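PDB 1HTJ: Kiaa0380 from Homo sapiens, which probably links heterotrimeric G protein signalling to Rho GTPases, as the RGS-like domain of the guanine nucleotide exchange factor PDZ-RhoGEF. Local coordinates for residues Y63-V68 against L196-S201; D56-L61 against A93-K98. The protein carries 3 engineered substitutions. All coordinates share one frame; numbering follows the deposited sequence.

In the fold
Followed from the N terminus, the chain passes helices 27-32, 34-39 and 41-54 before reaching residues 56-61, where helix 58-69 begins. Contact 2 closes the shorter loop: after helix 76-89 the chain returns as the loop 93-98 and lies against the start of helix 58-69. Contact 1 closes a far longer one, spanning helices 76-89, 101-112, 118-144 and 163-182 before helix 186-202 packs on residues 63-68. The two contacts cross along the chain, since their segments alternate. Their centres are about 13 Å apart, and helix 58-69 serves both, its start meeting the loop and its later turns the last helix.

Contact 1: residues Y63-V68 against L196-S201; sequences YLCAEV and LNTYMS
Leu64 lays its CD2 methyl over the ring of Tyr199, 3.7 Å from the ring centroid and only 11° off the normal, a CH-pi contact in which the methyl stands above the centre of the face. The leucine and tyrosine side chains cross at about a right angle. Tyr199 points its CG anti to its backbone N (chi1 -169°), which brings the base of the ring toward helix 58-69. There ring atom CD1 also comes 3.3 Å from Leu64 O, an oxygen that already accepts from Val68 N in its own helix.

One turn further on, Val68 adds a second apolar contact: its CG2 approaches Tyr199 CD1 obliquely at 3.5 Å. The other branch, CG1, meets CG2 of Thr198 at 4.1 Å. Thr198 thus offers a methyl to the interface while its OG1 bonds back to Phe194 O in the preceding turn. Glu67 reaches the rim of the ring with its aliphatic CG, 4.5 Å from Tyr199 CE1; its carboxylate is held by Gln125 and by a salt bridge to Lys38. The hydroxyl of Tyr199 is hydrogen-bonded to Lys38 O, so the ring is fixed at its far end as well as over its face. An alanine in place of Tyr199 would probably open a gap beneath Leu64 CD2 and leave Lys38 O without its hydroxyl partner.

No hydrogen bond links the two segments, whose axes cross at 47° with a closest approach of 8.9 Å. This is buried helix packing inside the all-helical RGS-like domain: Tyr199 also touches Leu44 of helix 41-54, while Cys65, Val68 and Thr198 share helix 76-89, where Val68 and Thr198 both meet Leu80.

Contact 2: residues D56-L61 against A93-K98; sequences DPSPLL and APLRVK
A buried contact between the start of a helix and an irregular loop brings Ser58, at the head of helix 58-69, against Leu95, Arg96 and Val97, in the connection between helices 76-89 and 101-112. Ser58 points toward the loop, its OG lying 3.3 Å from Leu95 CA and its CB packing on Arg96 O. Beside it, Val97 turns CG2 onto the helix backbone, 3.7 Å from Ser58 O. No direct hydrogen bond joins the segments; a water bridges them instead, hydrogen-bonded to Arg96 O at 2.7 Å on the loop side and to Asp56 OD2 and Ser58 OG on the helix side.

The helix start carries a capping bond from the Asp56 side chain. Asp56 OD1 accepts from Ser58 N at 3.0 Å, the N-H coming from above the carboxylate plane, 53° out of it. The same oxygen receives Ser58 OG at 2.7 Å on its syn lone pair. With chi1 of -51°, OG of Ser58 sits beside its own backbone N, which lets hydroxyl and amide converge on this one oxygen. Two donors on OD1 and the water on OD2 are likely to steady the carboxylate and favour its charged form.

On the apolar side, the two methyls of Leu95 reach different neighbours. CD1 meets Leu61 CD1 obliquely at 4.0 Å, while CD2 lies near Pro57 CG at 4.2 Å and close to Ser58 OG as well, the proline and leucine side chains crossing at about a right angle. Met192 of helix 186-202 touches both Pro57 and Leu95, and Phe88 of helix 76-89 covers Leu61 and Leu95.

Contact 1: residues Y63-V68 against L196-S201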
ATOM      1  N   TYR A  63      -2.575   5.054   0.382  1.00 36.55           N
ATOM      2  CA  TYR A  63      -2.426   5.376  -1.029  1.00 37.57           C
ATOM      3  C   TYR A  63      -2.875   4.212  -1.928  1.00 37.54           C
ATOM      4  O   TYR A  63      -3.599   4.410  -2.914  1.00 37.15           O
ATOM      5  CB  TYR A  63      -0.958   5.718  -1.323  1.00 38.49           C
ATOM      6  CG  TYR A  63      -0.704   6.082  -2.756  1.00 39.35           C
ATOM      7  CD1 TYR A  63      -0.577   7.412  -3.140  1.00 39.64           C
ATOM      8  CD2 TYR A  63      -0.614   5.099  -3.735  1.00 39.70           C
ATOM      9  CE1 TYR A  63      -0.363   7.755  -4.473  1.00 40.62           C
ATOM     10  CE2 TYR A  63      -0.403   5.430  -5.073  1.00 40.58           C
ATOM     11  CZ  TYR A  63      -0.276   6.758  -5.432  1.00 40.69           C
ATOM     12  OH  TYR A  63      -0.037   7.089  -6.744  1.00 42.27           O
ATOM     13  N   LEU A  64      -2.436   3.005  -1.582  1.00 36.86           N
ATOM     14  CA  LEU A  64      -2.772   1.823  -2.352  1.00 37.14           C
ATOM     15  C   LEU A  64      -4.272   1.513  -2.305  1.00 37.82           C
ATOM     16  O   LEU A  64      -4.846   0.992  -3.276  1.00 37.17           O
ATOM     17  CB  LEU A  64      -1.966   0.622  -1.840  1.00 36.47           C
ATOM     18  CG  LEU A  64      -0.451   0.651  -2.114  1.00 36.77           C
ATOM     19  CD1 LEU A  64       0.226  -0.540  -1.460  1.00 35.89           C
ATOM     20  CD2 LEU A  64      -0.205   0.626  -3.612  1.00 36.16           C
ATOM     21  N   CYS A  65      -4.902   1.812  -1.174  1.00 38.05           N
ATOM     22  CA  CYS A  65      -6.327   1.553  -1.043  1.00 38.73           C
ATOM     23  C   CYS A  65      -7.112   2.598  -1.830  1.00 39.48           C
ATOM     24  O   CYS A  65      -8.077   2.263  -2.506  1.00 38.87           O
ATOM     25  CB  CYS A  65      -6.736   1.538   0.433  1.00 38.14           C
ATOM     26  SG  CYS A  65      -6.300  -0.010   1.308  1.00 35.89           S
ATOM     27  N   ALA A  66      -6.676   3.854  -1.754  1.00 40.75           N
ATOM     28  CA  ALA A  66      -7.324   4.944  -2.487  1.00 42.49           C
ATOM     29  C   ALA A  66      -7.183   4.656  -3.973  1.00 43.70           C
ATOM     30  O   ALA A  66      -8.076   4.947  -4.763  1.00 44.09           O
ATOM     31  CB  ALA A  66      -6.674   6.281  -2.152  1.00 41.96           C
ATOM     32  N   GLU A  67      -6.050   4.073  -4.340  1.00 45.24           N
ATOM     33  CA  GLU A  67      -5.776   3.709  -5.719  1.00 46.60           C
ATOM     34  C   GLU A  67      -6.798   2.651  -6.161  1.00 47.48           C
ATOM     35  O   GLU A  67      -7.385   2.761  -7.238  1.00 47.73           O
ATOM     36  CB  GLU A  67      -4.352   3.169  -5.826  1.00 47.11           C
ATOM     37  CG  GLU A  67      -3.788   3.116  -7.231  1.00 48.03           C
ATOM     38  CD  GLU A  67      -3.726   4.480  -7.908  1.00 48.75           C
ATOM     39  OE1 GLU A  67      -3.778   5.522  -7.205  1.00 47.91           O
ATOM     40  OE2 GLU A  67      -3.610   4.498  -9.154  1.00 49.30           O
ATOM     41  N   VAL A  68      -7.027   1.638  -5.329  1.00 48.08           N
ATOM     42  CA  VAL A  68      -8.006   0.604  -5.667  1.00 48.93           C
ATOM     43  C   VAL A  68      -9.407   1.203  -5.751  1.00 50.20           C
ATOM     44  O   VAL A  68     -10.188   0.854  -6.641  1.00 50.13           O
ATOM     45  CB  VAL A  68      -8.062  -0.516  -4.614  1.00 48.45           C
ATOM     46  CG1 VAL A  68      -9.173  -1.496  -4.962  1.00 47.09           C
ATOM     47  CG2 VAL A  68      -6.712  -1.227  -4.534  1.00 48.51           C
ATOM     48  N   LEU A 196      -3.517  -4.358   2.718  1.00 36.96           N
ATOM     49  CA  LEU A 196      -2.586  -5.095   1.878  1.00 37.10           C
ATOM     50  C   LEU A 196      -3.330  -6.010   0.913  1.00 37.47           C
ATOM     51  O   LEU A 196      -3.077  -6.001  -0.297  1.00 36.74           O
ATOM     52  CB  LEU A 196      -1.644  -5.940   2.745  1.00 36.66           C
ATOM     53  CG  LEU A 196      -0.625  -6.806   1.991  1.00 36.84           C
ATOM     54  CD1 LEU A 196       0.296  -5.930   1.131  1.00 36.32           C
ATOM     55  CD2 LEU A 196       0.195  -7.596   3.007  1.00 36.55           C
ATOM     56  N   ASN A 197      -4.247  -6.808   1.451  1.00 37.93           N
ATOM     57  CA  ASN A 197      -4.990  -7.733   0.609  1.00 38.81           C
ATOM     58  C   ASN A 197      -5.924  -7.022  -0.374  1.00 38.97           C
ATOM     59  O   ASN A 197      -6.169  -7.518  -1.460  1.00 38.12           O
ATOM     60  CB  ASN A 197      -5.764  -8.723   1.480  1.00 39.81           C
ATOM     61  CG  ASN A 197      -4.844  -9.678   2.207  1.00 40.90           C
ATOM     62  OD1 ASN A 197      -3.892 -10.193   1.621  1.00 41.12           O
ATOM     63  ND2 ASN A 197      -5.118  -9.923   3.490  1.00 41.81           N
ATOM     64  N   THR A 198      -6.431  -5.855   0.003  1.00 39.38           N
ATOM     65  CA  THR A 198      -7.302  -5.104  -0.884  1.00 40.20           C
ATOM     66  C   THR A 198      -6.565  -4.770  -2.174  1.00 41.44           C
ATOM     67  O   THR A 198      -7.112  -4.889  -3.270  1.00 40.91           O
ATOM     68  CB  THR A 198      -7.746  -3.802  -0.226  1.00 39.51           C
ATOM     69  OG1 THR A 198      -8.637  -4.106   0.846  1.00 39.03           O
ATOM     70  CG2 THR A 198      -8.422  -2.892  -1.226  1.00 39.46           C
ATOM     71  N   TYR A 199      -5.314  -4.345  -2.036  1.00 43.22           N
ATOM     72  CA  TYR A 199      -4.517  -3.989  -3.194  1.00 44.89           C
ATOM     73  C   TYR A 199      -4.046  -5.202  -3.961  1.00 46.11           C
ATOM     74  O   TYR A 199      -4.218  -5.285  -5.176  1.00 45.26           O
ATOM     75  CB  TYR A 199      -3.275  -3.197  -2.802  1.00 45.56           C
ATOM     76  CG  TYR A 199      -2.622  -2.608  -4.027  1.00 46.89           C
ATOM     77  CD1 TYR A 199      -3.180  -1.490  -4.656  1.00 47.38           C
ATOM     78  CD2 TYR A 199      -1.496  -3.200  -4.602  1.00 47.18           C
ATOM     79  CE1 TYR A 199      -2.638  -0.976  -5.824  1.00 48.50           C
ATOM     80  CE2 TYR A 199      -0.940  -2.696  -5.778  1.00 47.79           C
ATOM     81  CZ  TYR A 199      -1.516  -1.581  -6.381  1.00 49.06           C
ATOM     82  OH  TYR A 199      -0.967  -1.037  -7.524  1.00 50.62           O
HETATM   83  N   MSE A 200      -3.420  -6.128  -3.245  1.00 47.99           N
HETATM   84  CA  MSE A 200      -2.889  -7.326  -3.870  1.00 49.91           C
HETATM   85  C   MSE A 200      -3.968  -8.088  -4.609  1.00 51.24           C
HETATM   86  O   MSE A 200      -3.793  -8.485  -5.762  1.00 51.26           O
HETATM   87  CB  MSE A 200      -2.220  -8.222  -2.825  1.00 49.94           C
HETATM   88  CG  MSE A 200      -0.850  -7.720  -2.384  1.00 50.93           C
HETATM   89 SE   MSE A 200       0.358  -7.412  -3.888  1.00 53.16          SE
HETATM   90  CE  MSE A 200       1.728  -6.337  -3.039  1.00 50.72           C
ATOM     91  N   SER A 201      -5.088  -8.298  -3.933  1.00 52.73           N
ATOM     92  CA  SER A 201      -6.203  -9.010  -4.524  1.00 54.34           C
ATOM     93  C   SER A 201      -6.581  -8.294  -5.815  1.00 55.44           C
ATOM     94  O   SER A 201      -6.703  -8.914  -6.866  1.00 55.94           O
ATOM     95  CB  SER A 201      -7.375  -9.021  -3.555  1.00 53.99           C
ATOM     96  OG  SER A 201      -8.521  -9.544  -4.173  1.00 55.24           O
TER

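Contact 2: residues D56-L61 against A93-K98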
ATOM      1  N   ASP A  56       6.224   3.454   9.215  1.00 34.50           N
ATOM      2  CA  ASP A  56       4.797   3.650   9.386  1.00 34.00           C
ATOM      3  C   ASP A  56       4.135   3.231   8.063  1.00 33.39           C
ATOM      4  O   ASP A  56       4.318   3.878   7.034  1.00 33.04           O
ATOM      5  CB  ASP A  56       4.490   5.117   9.688  1.00 34.33           C
ATOM      6  CG  ASP A  56       3.006   5.365   9.865  1.00 35.10           C
ATOM      7  OD1 ASP A  56       2.224   4.393   9.745  1.00 35.30           O
ATOM      8  OD2 ASP A  56       2.619   6.518  10.124  1.00 35.85           O
ATOM      9  N   PRO A  57       3.355   2.135   8.083  1.00 33.17           N
ATOM     10  CA  PRO A  57       2.671   1.621   6.883  1.00 32.86           C
ATOM     11  C   PRO A  57       1.444   2.416   6.439  1.00 33.12           C
ATOM     12  O   PRO A  57       0.877   2.143   5.380  1.00 33.95           O
ATOM     13  CB  PRO A  57       2.280   0.213   7.303  1.00 32.01           C
ATOM     14  CG  PRO A  57       1.833   0.456   8.747  1.00 32.90           C
ATOM     15  CD  PRO A  57       2.968   1.360   9.281  1.00 32.53           C
ATOM     16  N   SER A  58       1.034   3.391   7.236  1.00 32.48           N
ATOM     17  CA  SER A  58      -0.165   4.152   6.929  1.00 32.83           C
ATOM     18  C   SER A  58      -0.228   4.876   5.569  1.00 33.07           C
ATOM     19  O   SER A  58      -1.092   4.578   4.755  1.00 32.49           O
ATOM     20  CB  SER A  58      -0.432   5.150   8.065  1.00 32.39           C
ATOM     21  OG  SER A  58      -0.403   4.483   9.323  1.00 31.27           O
ATOM     22  N   PRO A  59       0.688   5.825   5.308  1.00 33.49           N
ATOM     23  CA  PRO A  59       0.633   6.537   4.025  1.00 34.05           C
ATOM     24  C   PRO A  59       0.581   5.697   2.765  1.00 34.60           C
ATOM     25  O   PRO A  59      -0.232   5.982   1.874  1.00 34.66           O
ATOM     26  CB  PRO A  59       1.863   7.457   4.065  1.00 34.17           C
ATOM     27  CG  PRO A  59       2.786   6.785   5.022  1.00 34.14           C
ATOM     28  CD  PRO A  59       1.852   6.263   6.100  1.00 33.81           C
ATOM     29  N   LEU A  60       1.433   4.675   2.677  1.00 34.24           N
ATOM     30  CA  LEU A  60       1.441   3.841   1.487  1.00 34.42           C
ATOM     31  C   LEU A  60       0.244   2.921   1.397  1.00 34.59           C
ATOM     32  O   LEU A  60      -0.308   2.734   0.307  1.00 34.50           O
ATOM     33  CB  LEU A  60       2.722   3.013   1.410  1.00 34.98           C
ATOM     34  CG  LEU A  60       2.812   2.068   0.213  1.00 34.92           C
ATOM     35  CD1 LEU A  60       2.612   2.860  -1.080  1.00 35.25           C
ATOM     36  CD2 LEU A  60       4.171   1.364   0.212  1.00 35.50           C
ATOM     37  N   LEU A  61      -0.154   2.321   2.519  1.00 33.98           N
ATOM     38  CA  LEU A  61      -1.301   1.430   2.479  1.00 34.28           C
ATOM     39  C   LEU A  61      -2.535   2.247   2.143  1.00 34.84           C
ATOM     40  O   LEU A  61      -3.421   1.790   1.414  1.00 35.27           O
ATOM     41  CB  LEU A  61      -1.491   0.686   3.814  1.00 33.53           C
ATOM     42  CG  LEU A  61      -0.512  -0.471   4.085  1.00 33.11           C
ATOM     43  CD1 LEU A  61      -0.882  -1.167   5.399  1.00 31.96           C
ATOM     44  CD2 LEU A  61      -0.560  -1.475   2.912  1.00 31.71           C
ATOM     45  N   ALA A  93      -8.330   6.451  13.792  1.00 40.56           N
ATOM     46  CA  ALA A  93      -7.991   5.418  12.839  1.00 39.60           C
ATOM     47  C   ALA A  93      -6.669   4.769  13.248  1.00 39.15           C
ATOM     48  O   ALA A  93      -5.736   5.452  13.661  1.00 39.22           O
ATOM     49  CB  ALA A  93      -7.879   6.016  11.455  1.00 38.74           C
ATOM     50  N   PRO A  94      -6.583   3.433  13.158  1.00 38.81           N
ATOM     51  CA  PRO A  94      -5.343   2.729  13.529  1.00 38.48           C
ATOM     52  C   PRO A  94      -4.143   3.043  12.624  1.00 38.28           C
ATOM     53  O   PRO A  94      -3.008   3.094  13.090  1.00 37.92           O
ATOM     54  CB  PRO A  94      -5.751   1.257  13.482  1.00 37.54           C
ATOM     55  CG  PRO A  94      -6.854   1.243  12.458  1.00 38.10           C
ATOM     56  CD  PRO A  94      -7.649   2.482  12.795  1.00 37.89           C
ATOM     57  N   LEU A  95      -4.397   3.238  11.333  1.00 38.69           N
ATOM     58  CA  LEU A  95      -3.337   3.561  10.375  1.00 39.11           C
ATOM     59  C   LEU A  95      -3.591   4.976   9.866  1.00 40.45           C
ATOM     60  O   LEU A  95      -3.646   5.243   8.656  1.00 39.80           O
ATOM     61  CB  LEU A  95      -3.356   2.574   9.210  1.00 37.39           C
ATOM     62  CG  LEU A  95      -3.229   1.100   9.592  1.00 36.66           C
ATOM     63  CD1 LEU A  95      -3.178   0.261   8.307  1.00 35.37           C
ATOM     64  CD2 LEU A  95      -1.975   0.883  10.452  1.00 34.76           C
ATOM     65  N   ARG A  96      -3.738   5.873  10.828  1.00 42.37           N
ATOM     66  CA  ARG A  96      -4.029   7.267  10.581  1.00 44.46           C
ATOM     67  C   ARG A  96      -3.096   8.005   9.646  1.00 45.12           C
ATOM     68  O   ARG A  96      -1.878   7.952   9.770  1.00 45.06           O
ATOM     69  CB  ARG A  96      -4.081   8.022  11.902  1.00 46.17           C
ATOM     70  CG  ARG A  96      -4.546   9.466  11.772  1.00 49.03           C
ATOM     71  CD  ARG A  96      -6.038   9.522  11.498  1.00 51.99           C
ATOM     72  NE  ARG A  96      -6.518  10.886  11.310  1.00 54.70           N
ATOM     73  CZ  ARG A  96      -6.326  11.875  12.180  1.00 56.57           C
ATOM     74  NH1 ARG A  96      -5.658  11.657  13.313  1.00 57.07           N
ATOM     75  NH2 ARG A  96      -6.803  13.089  11.912  1.00 57.71           N
ATOM     76  N   VAL A  97      -3.702   8.695   8.697  1.00 46.16           N
ATOM     77  CA  VAL A  97      -2.977   9.517   7.759  1.00 47.70           C
ATOM     78  C   VAL A  97      -3.563  10.901   8.009  1.00 49.11           C
ATOM     79  O   VAL A  97      -4.769  11.109   7.897  1.00 48.49           O
ATOM     80  CB  VAL A  97      -3.234   9.096   6.303  1.00 47.47           C
ATOM     81  CG1 VAL A  97      -2.657  10.133   5.363  1.00 47.63           C
ATOM     82  CG2 VAL A  97      -2.603   7.741   6.035  1.00 47.05           C
ATOM     83  N   LYS A  98      -2.717  11.843   8.386  1.00 50.89           N
ATOM     84  CA  LYS A  98      -3.215  13.173   8.652  1.00 53.06           C
ATOM     85  C   LYS A  98      -3.333  13.974   7.352  1.00 53.77           C
ATOM     86  O   LYS A  98      -2.433  13.949   6.510  1.00 53.62           O
ATOM     87  CB  LYS A  98      -2.297  13.885   9.649  1.00 54.11           C
ATOM     88  CG  LYS A  98      -2.900  15.175  10.168  1.00 56.04           C
ATOM     89  CD  LYS A  98      -1.850  16.131  10.716  1.00 57.47           C
ATOM     90  CE  LYS A  98      -2.374  17.568  10.652  1.00 58.46           C
ATOM     91  NZ  LYS A  98      -2.668  18.006   9.239  1.00 58.83           N
TER
HETATM   92  O   HOH W   1      -0.095   6.709  11.452  1.00 47.95           O